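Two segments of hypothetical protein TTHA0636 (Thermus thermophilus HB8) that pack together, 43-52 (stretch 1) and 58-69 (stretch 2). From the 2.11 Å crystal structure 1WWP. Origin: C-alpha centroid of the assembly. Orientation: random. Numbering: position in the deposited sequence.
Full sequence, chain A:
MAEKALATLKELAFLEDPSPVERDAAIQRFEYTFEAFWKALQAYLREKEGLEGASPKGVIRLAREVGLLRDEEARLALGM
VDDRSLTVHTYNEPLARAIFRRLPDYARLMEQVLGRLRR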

ATOM      1  N   ALA A  43      -1.082  -8.199  19.616  1.00 38.44           N
ATOM      2  CA  ALA A  43      -2.093  -8.293  20.677  1.00 34.99           C
ATOM      3  C   ALA A  43      -1.999  -9.618  21.403  1.00 36.52           C
ATOM      4  O   ALA A  43      -2.150  -9.688  22.624  1.00 34.28           O
ATOM      5  N   TYR A  44      -1.751 -10.682  20.647  1.00 31.54           N
ATOM      6  CA  TYR A  44      -1.643 -12.000  21.243  1.00 29.33           C
ATOM      7  C   TYR A  44      -0.424 -12.062  22.181  1.00 32.23           C
ATOM      8  O   TYR A  44      -0.501 -12.575  23.294  1.00 32.83           O
ATOM      9  N   LEU A  45       0.713 -11.580  21.698  1.00 32.59           N
ATOM     10  CA  LEU A  45       1.934 -11.603  22.498  1.00 35.71           C
ATOM     11  C   LEU A  45       1.717 -10.766  23.764  1.00 35.03           C
ATOM     12  O   LEU A  45       2.168 -11.127  24.844  1.00 33.79           O
ATOM     13  N   ARG A  46       0.991  -9.666  23.618  1.00 31.35           N
ATOM     14  CA  ARG A  46       0.713  -8.793  24.747  1.00 40.57           C
ATOM     15  C   ARG A  46      -0.158  -9.473  25.796  1.00 41.78           C
ATOM     16  O   ARG A  46       0.227  -9.580  26.958  1.00 37.83           O
ATOM     17  N   GLU A  47      -1.318  -9.955  25.368  1.00 40.65           N
ATOM     18  CA  GLU A  47      -2.284 -10.590  26.254  1.00 39.70           C
ATOM     19  C   GLU A  47      -1.952 -11.978  26.782  1.00 38.14           C
ATOM     20  O   GLU A  47      -2.192 -12.279  27.957  1.00 33.22           O
ATOM     21  N   LYS A  48      -1.409 -12.831  25.927  1.00 34.00           N
ATOM     22  CA  LYS A  48      -1.095 -14.198  26.339  1.00 35.06           C
ATOM     23  C   LYS A  48       0.329 -14.429  26.847  1.00 32.29           C
ATOM     24  O   LYS A  48       0.562 -15.371  27.599  1.00 38.69           O
ATOM     25  N   GLU A  49       1.288 -13.609  26.423  1.00 28.80           N
ATOM     26  CA  GLU A  49       2.682 -13.815  26.858  1.00 29.89           C
ATOM     27  C   GLU A  49       3.229 -12.705  27.767  1.00 32.68           C
ATOM     28  O   GLU A  49       4.170 -12.934  28.525  1.00 28.72           O
ATOM     29  N   GLY A  50       2.647 -11.511  27.658  1.00 33.87           N
ATOM     30  CA  GLY A  50       3.089 -10.385  28.452  1.00 35.04           C
ATOM     31  C   GLY A  50       4.312  -9.786  27.786  1.00 41.92           C
ATOM     32  O   GLY A  50       5.126  -9.121  28.430  1.00 32.59           O
ATOM     33  N   LEU A  51       4.458 -10.063  26.493  1.00 37.69           N
ATOM     34  CA  LEU A  51       5.571  -9.538  25.726  1.00 39.65           C
ATOM     35  C   LEU A  51       5.072  -8.406  24.837  1.00 35.48           C
ATOM     36  O   LEU A  51       4.074  -8.545  24.135  1.00 36.46           O
ATOM     37  N   GLU A  52       5.782  -7.286  24.860  1.00 29.51           N
ATOM     38  CA  GLU A  52       5.399  -6.124  24.078  1.00 35.83           C
ATOM     39  C   GLU A  52       6.321  -5.832  22.890  1.00 40.56           C
ATOM     40  O   GLU A  52       7.533  -5.653  23.051  1.00 41.65           O
ATOM     41  N   GLY A  58       9.836  -6.455  15.262  1.00 35.42           N
ATOM     42  CA  GLY A  58      10.014  -6.772  16.666  1.00 35.83           C
ATOM     43  C   GLY A  58       9.012  -7.810  17.117  1.00 31.69           C
ATOM     44  O   GLY A  58       9.323  -8.695  17.908  1.00 29.32           O
ATOM     45  N   VAL A  59       7.789  -7.684  16.621  1.00 29.44           N
ATOM     46  CA  VAL A  59       6.742  -8.631  16.985  1.00 34.91           C
ATOM     47  C   VAL A  59       7.089 -10.013  16.436  1.00 26.93           C
ATOM     48  O   VAL A  59       6.933 -11.036  17.094  1.00 33.38           O
ATOM     49  N   ILE A  60       7.618 -10.041  15.226  1.00 32.31           N
ATOM     50  CA  ILE A  60       7.971 -11.331  14.643  1.00 36.78           C
ATOM     51  C   ILE A  60       9.098 -11.994  15.487  1.00 31.38           C
ATOM     52  O   ILE A  60       9.049 -13.203  15.780  1.00 30.20           O
ATOM     53  N   ARG A  61      10.079 -11.193  15.910  1.00 32.18           N
ATOM     54  CA  ARG A  61      11.194 -11.711  16.721  1.00 36.56           C
ATOM     55  C   ARG A  61      10.670 -12.279  18.038  1.00 32.73           C
ATOM     56  O   ARG A  61      11.130 -13.307  18.515  1.00 33.45           O
ATOM     57  N   LEU A  62       9.695 -11.607  18.649  1.00 35.63           N
ATOM     58  CA  LEU A  62       9.107 -12.102  19.910  1.00 26.24           C
ATOM     59  C   LEU A  62       8.268 -13.350  19.601  1.00 28.33           C
ATOM     60  O   LEU A  62       8.290 -14.314  20.352  1.00 25.29           O
ATOM     61  N   ALA A  63       7.530 -13.339  18.494  1.00 30.90           N
ATOM     62  CA  ALA A  63       6.742 -14.512  18.139  1.00 32.65           C
ATOM     63  C   ALA A  63       7.697 -15.711  18.005  1.00 36.24           C
ATOM     64  O   ALA A  63       7.376 -16.821  18.417  1.00 39.47           O
ATOM     65  N   ARG A  64       8.878 -15.475  17.440  1.00 39.48           N
ATOM     66  CA  ARG A  64       9.863 -16.538  17.269  1.00 37.66           C
ATOM     67  C   ARG A  64      10.382 -17.059  18.597  1.00 40.33           C
ATOM     68  O   ARG A  64      10.412 -18.264  18.830  1.00 36.13           O
ATOM     69  N   GLU A  65      10.799 -16.155  19.478  1.00 37.80           N
ATOM     70  CA  GLU A  65      11.326 -16.621  20.747  1.00 42.70           C
ATOM     71  C   GLU A  65      10.301 -17.377  21.589  1.00 39.04           C
ATOM     72  O   GLU A  65      10.650 -18.299  22.328  1.00 37.03           O
ATOM     73  N   VAL A  66       9.033 -16.996  21.481  1.00 42.36           N
ATOM     74  CA  VAL A  66       8.003 -17.649  22.264  1.00 41.74           C
ATOM     75  C   VAL A  66       7.586 -18.975  21.638  1.00 47.29           C
ATOM     76  O   VAL A  66       6.904 -19.794  22.250  1.00 53.03           O
ATOM     77  N   GLY A  67       8.024 -19.183  20.406  1.00 47.97           N
ATOM     78  CA  GLY A  67       7.725 -20.423  19.725  1.00 51.25           C
ATOM     79  C   GLY A  67       6.582 -20.373  18.732  1.00 55.59           C
ATOM     80  O   GLY A  67       6.341 -21.353  18.025  1.00 53.87           O
ATOM     81  N   LEU A  68       5.878 -19.243  18.672  1.00 56.91           N
ATOM     82  CA  LEU A  68       4.754 -19.084  17.754  1.00 55.55           C
ATOM     83  C   LEU A  68       5.210 -19.226  16.315  1.00 53.16           C
ATOM     84  O   LEU A  68       4.422 -19.536  15.429  1.00 55.87           O
ATOM     85  N   LEU A  69       6.492 -18.981  16.087  1.00 50.82           N
ATOM     86  CA  LEU A  69       7.068 -19.094  14.760  1.00 50.34           C
ATOM     87  C   LEU A  69       8.347 -19.894  14.838  1.00 54.66           C
ATOM     88  O   LEU A  69       9.226 -19.584  15.637  1.00 56.20           O
TER

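The two stretches pack without a single hydrogen bond or salt bridge between them; the contact, which buries 444 Å² in all, is held by apolar side chains, most of them gathered around one leucine. L45 is that residue. It points toward the second helix in an m,t rotamer and sits as a knob in the hole formed by V59, L62, A63 and V66. The helix axes approach no closer than 10.5 Å, at an angle of 44° between their N-to-C directions, and L45 projects into the space between them. Its CD1 reaches 3.6 Å from V59 CG1 and 3.9 Å from L62 CB, and lies 4.4 Å from A63 CB, whose small methyl group points sideways, with A63 N nearer at 3.8 Å. The same CD1 also meets the backbone, 3.5 Å from V59 O, a carbonyl already occupied as acceptor for A63 N within its own helix. The other branch turns to the C-terminal part of stretch 2, with L45 CD2 4.2 Å from V66 CG1 and 4.5 Å from L68 CD2.

L68 closes one side of this cluster. It follows G67, whose positive phi ends the helix in a Schellman motif, and its side chain points back toward stretch 1 with chi1 off the usual wells at -106° and chi2 p. L68 CD2 approaches Y44 CD2 to 3.4 Å, the methyl meeting the ring obliquely. Y44 is t at chi1, and its OH is satisfied by a hydrogen bond elsewhere in the structure, so the ring can serve this apolar contact without leaving its polar end unpaired.

Beyond the first helix, G50 takes a positive phi, and the next residue, L51, another m,t leucine, also points toward stretch 2. Its CD1 lies 3.9 Å from V66 CG2, 4.3 Å from L62 CD2 and 4.1 Å from E65 OE2; E65 leaves its backbone sideways, but its end comes nearer to stretch 1. L62, likewise m,t, thus packs against both L45 and L51, and L62 CD1 comes 3.5 Å from E52 O, a backbone carbonyl.

The acidic side chains add no polar pairing across the contact. E49, m at chi1 and chi2, points toward stretch 2, yet its OE1 meets only a methyl, V66 CG2, at 3.6 Å. V66 itself has an off-rotamer chi1 of 115°. The CA-to-CB bond of E52 points away, and its OE1 lies 3.8 Å from R46 NE in a long salt bridge within stretch 1, an attraction of charges alone.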

ATOM      1  CB  ALA A  43      -3.495  -8.138  20.086  1.00 34.48           C
ATOM      2  CB  TYR A  44      -1.481 -13.053  20.156  1.00 31.17           C
ATOM      3  CG  TYR A  44      -1.325 -14.458  20.694  1.00 39.03           C
ATOM      4  CD1 TYR A  44      -2.437 -15.230  21.010  1.00 45.16           C
ATOM      5  CD2 TYR A  44      -0.062 -15.010  20.896  1.00 47.14           C
ATOM      6  CE1 TYR A  44      -2.301 -16.515  21.506  1.00 44.30           C
ATOM      7  CE2 TYR A  44       0.087 -16.297  21.395  1.00 48.09           C
ATOM      8  CZ  TYR A  44      -1.039 -17.044  21.698  1.00 50.18           C
ATOM      9  OH  TYR A  44      -0.907 -18.326  22.186  1.00 56.21           O
ATOM     10  CB  LEU A  45       3.102 -11.054  21.673  1.00 34.63           C
ATOM     11  CG  LEU A  45       3.640 -12.030  20.618  1.00 31.56           C
ATOM     12  CD1 LEU A  45       4.481 -11.283  19.614  1.00 34.99           C
ATOM     13  CD2 LEU A  45       4.433 -13.158  21.304  1.00 20.87           C
ATOM     14  CB  ARG A  46       0.017  -7.520  24.264  1.00 48.20           C
ATOM     15  CG  ARG A  46      -0.189  -6.465  25.352  1.00 57.03           C
ATOM     16  CD  ARG A  46      -0.732  -5.174  24.765  1.00 58.38           C
ATOM     17  NE  ARG A  46      -1.028  -4.189  25.799  1.00 72.04           N
ATOM     18  CZ  ARG A  46      -1.517  -2.974  25.557  1.00 77.06           C
ATOM     19  NH1 ARG A  46      -1.763  -2.588  24.311  1.00 77.04           N
ATOM     20  NH2 ARG A  46      -1.772  -2.147  26.565  1.00 80.65           N
ATOM     21  CB  GLU A  47      -3.653 -10.637  25.561  1.00 48.29           C
ATOM     22  CG  GLU A  47      -4.224  -9.259  25.195  1.00 59.43           C
ATOM     23  CD  GLU A  47      -5.513  -9.341  24.383  1.00 67.80           C
ATOM     24  OE1 GLU A  47      -5.456  -9.666  23.174  1.00 63.73           O
ATOM     25  OE2 GLU A  47      -6.593  -9.084  24.961  1.00 76.84           O
ATOM     26  CB  LYS A  48      -1.337 -15.160  25.177  1.00 36.06           C
ATOM     27  CG  LYS A  48      -2.608 -14.919  24.383  1.00 49.45           C
ATOM     28  CD  LYS A  48      -3.860 -15.379  25.104  1.00 60.83           C
ATOM     29  CE  LYS A  48      -5.051 -15.350  24.151  1.00 62.95           C
ATOM     30  NZ  LYS A  48      -6.338 -15.595  24.855  1.00 75.13           N
ATOM     31  CB  GLU A  49       3.603 -13.939  25.636  1.00 26.91           C
ATOM     32  CG  GLU A  49       3.191 -14.993  24.625  1.00 36.91           C
ATOM     33  CD  GLU A  49       2.941 -16.357  25.255  1.00 46.96           C
ATOM     34  OE1 GLU A  49       3.706 -16.763  26.168  1.00 36.61           O
ATOM     35  OE2 GLU A  49       1.979 -17.034  24.820  1.00 56.36           O
ATOM     36  CB  LEU A  51       6.210 -10.638  24.873  1.00 40.22           C
ATOM     37  CG  LEU A  51       6.892 -11.798  25.610  1.00 40.23           C
ATOM     38  CD1 LEU A  51       7.432 -12.793  24.586  1.00 33.79           C
ATOM     39  CD2 LEU A  51       8.022 -11.269  26.483  1.00 42.29           C
ATOM     40  CB  GLU A  52       5.377  -4.903  24.988  1.00 42.38           C
ATOM     41  CG  GLU A  52       4.797  -5.171  26.361  1.00 44.75           C
ATOM     42  CD  GLU A  52       3.313  -4.913  26.418  1.00 49.87           C
ATOM     43  OE1 GLU A  52       2.796  -4.249  25.492  1.00 45.84           O
ATOM     44  OE2 GLU A  52       2.670  -5.358  27.396  1.00 50.62           O
ATOM     45  CB  VAL A  59       5.338  -8.171  16.451  1.00 36.72           C
ATOM     46  CG1 VAL A  59       4.293  -9.260  16.696  1.00 36.68           C
ATOM     47  CG2 VAL A  59       4.926  -6.896  17.171  1.00 41.25           C
ATOM     48  CB  ILE A  60       8.350 -11.141  13.129  1.00 33.06           C
ATOM     49  CG1 ILE A  60       7.071 -10.888  12.330  1.00 34.46           C
ATOM     50  CG2 ILE A  60       9.109 -12.332  12.620  1.00 36.79           C
ATOM     51  CD1 ILE A  60       7.312 -10.326  10.917  1.00 39.42           C
ATOM     52  CB  ARG A  61      12.221 -10.611  17.019  1.00 40.97           C
ATOM     53  CG  ARG A  61      12.719  -9.902  15.782  1.00 48.44           C
ATOM     54  CD  ARG A  61      14.204 -10.122  15.628  1.00 42.91           C
ATOM     55  NE  ARG A  61      14.761  -9.419  14.486  1.00 47.30           N
ATOM     56  CZ  ARG A  61      14.745  -8.101  14.328  1.00 48.04           C
ATOM     57  NH1 ARG A  61      14.196  -7.311  15.246  1.00 48.35           N
ATOM     58  NH2 ARG A  61      15.282  -7.584  13.235  1.00 40.08           N
ATOM     59  CB  LEU A  62       8.230 -11.016  20.569  1.00 31.17           C
ATOM     60  CG  LEU A  62       8.995  -9.757  21.028  1.00 37.62           C
ATOM     61  CD1 LEU A  62       8.014  -8.645  21.368  1.00 35.78           C
ATOM     62  CD2 LEU A  62       9.892 -10.097  22.239  1.00 25.44           C
ATOM     63  CB  ALA A  63       5.999 -14.268  16.823  1.00 27.95           C
ATOM     64  CB  ARG A  64      11.062 -16.053  16.454  1.00 38.22           C
ATOM     65  CG  ARG A  64      12.185 -17.102  16.369  1.00 46.06           C
ATOM     66  CD  ARG A  64      13.413 -16.567  15.644  1.00 45.93           C
ATOM     67  NE  ARG A  64      14.059 -15.504  16.406  1.00 49.73           N
ATOM     68  CZ  ARG A  64      14.452 -14.349  15.881  1.00 54.24           C
ATOM     69  NH1 ARG A  64      14.265 -14.114  14.588  1.00 58.84           N
ATOM     70  NH2 ARG A  64      15.012 -13.424  16.651  1.00 50.37           N
ATOM     71  CB  GLU A  65      11.937 -15.458  21.549  1.00 48.79           C
ATOM     72  CG  GLU A  65      11.035 -14.260  21.763  1.00 66.04           C
ATOM     73  CD  GLU A  65      11.775 -13.079  22.394  1.00 75.12           C
ATOM     74  OE1 GLU A  65      12.717 -12.552  21.759  1.00 76.26           O
ATOM     75  OE2 GLU A  65      11.422 -12.679  23.527  1.00 79.26           O
ATOM     76  CB  VAL A  66       6.813 -16.675  22.469  1.00 40.77           C
ATOM     77  CG1 VAL A  66       5.552 -17.164  21.791  1.00 38.76           C
ATOM     78  CG2 VAL A  66       6.590 -16.503  23.952  1.00 42.40           C
ATOM     79  CB  LEU A  68       4.105 -17.718  17.947  1.00 55.81           C
ATOM     80  CG  LEU A  68       2.758 -17.674  18.662  1.00 59.29           C
ATOM     81  CD1 LEU A  68       2.840 -18.364  20.012  1.00 62.42           C
ATOM     82  CD2 LEU A  68       2.351 -16.221  18.821  1.00 62.92           C
ATOM     83  CB  LEU A  69       7.427 -17.723  14.196  1.00 39.95           C
ATOM     84  CG  LEU A  69       6.390 -16.661  13.860  1.00 46.77           C
ATOM     85  CD1 LEU A  69       7.138 -15.413  13.460  1.00 30.58           C
ATOM     86  CD2 LEU A  69       5.460 -17.129  12.725  1.00 47.58           C
TER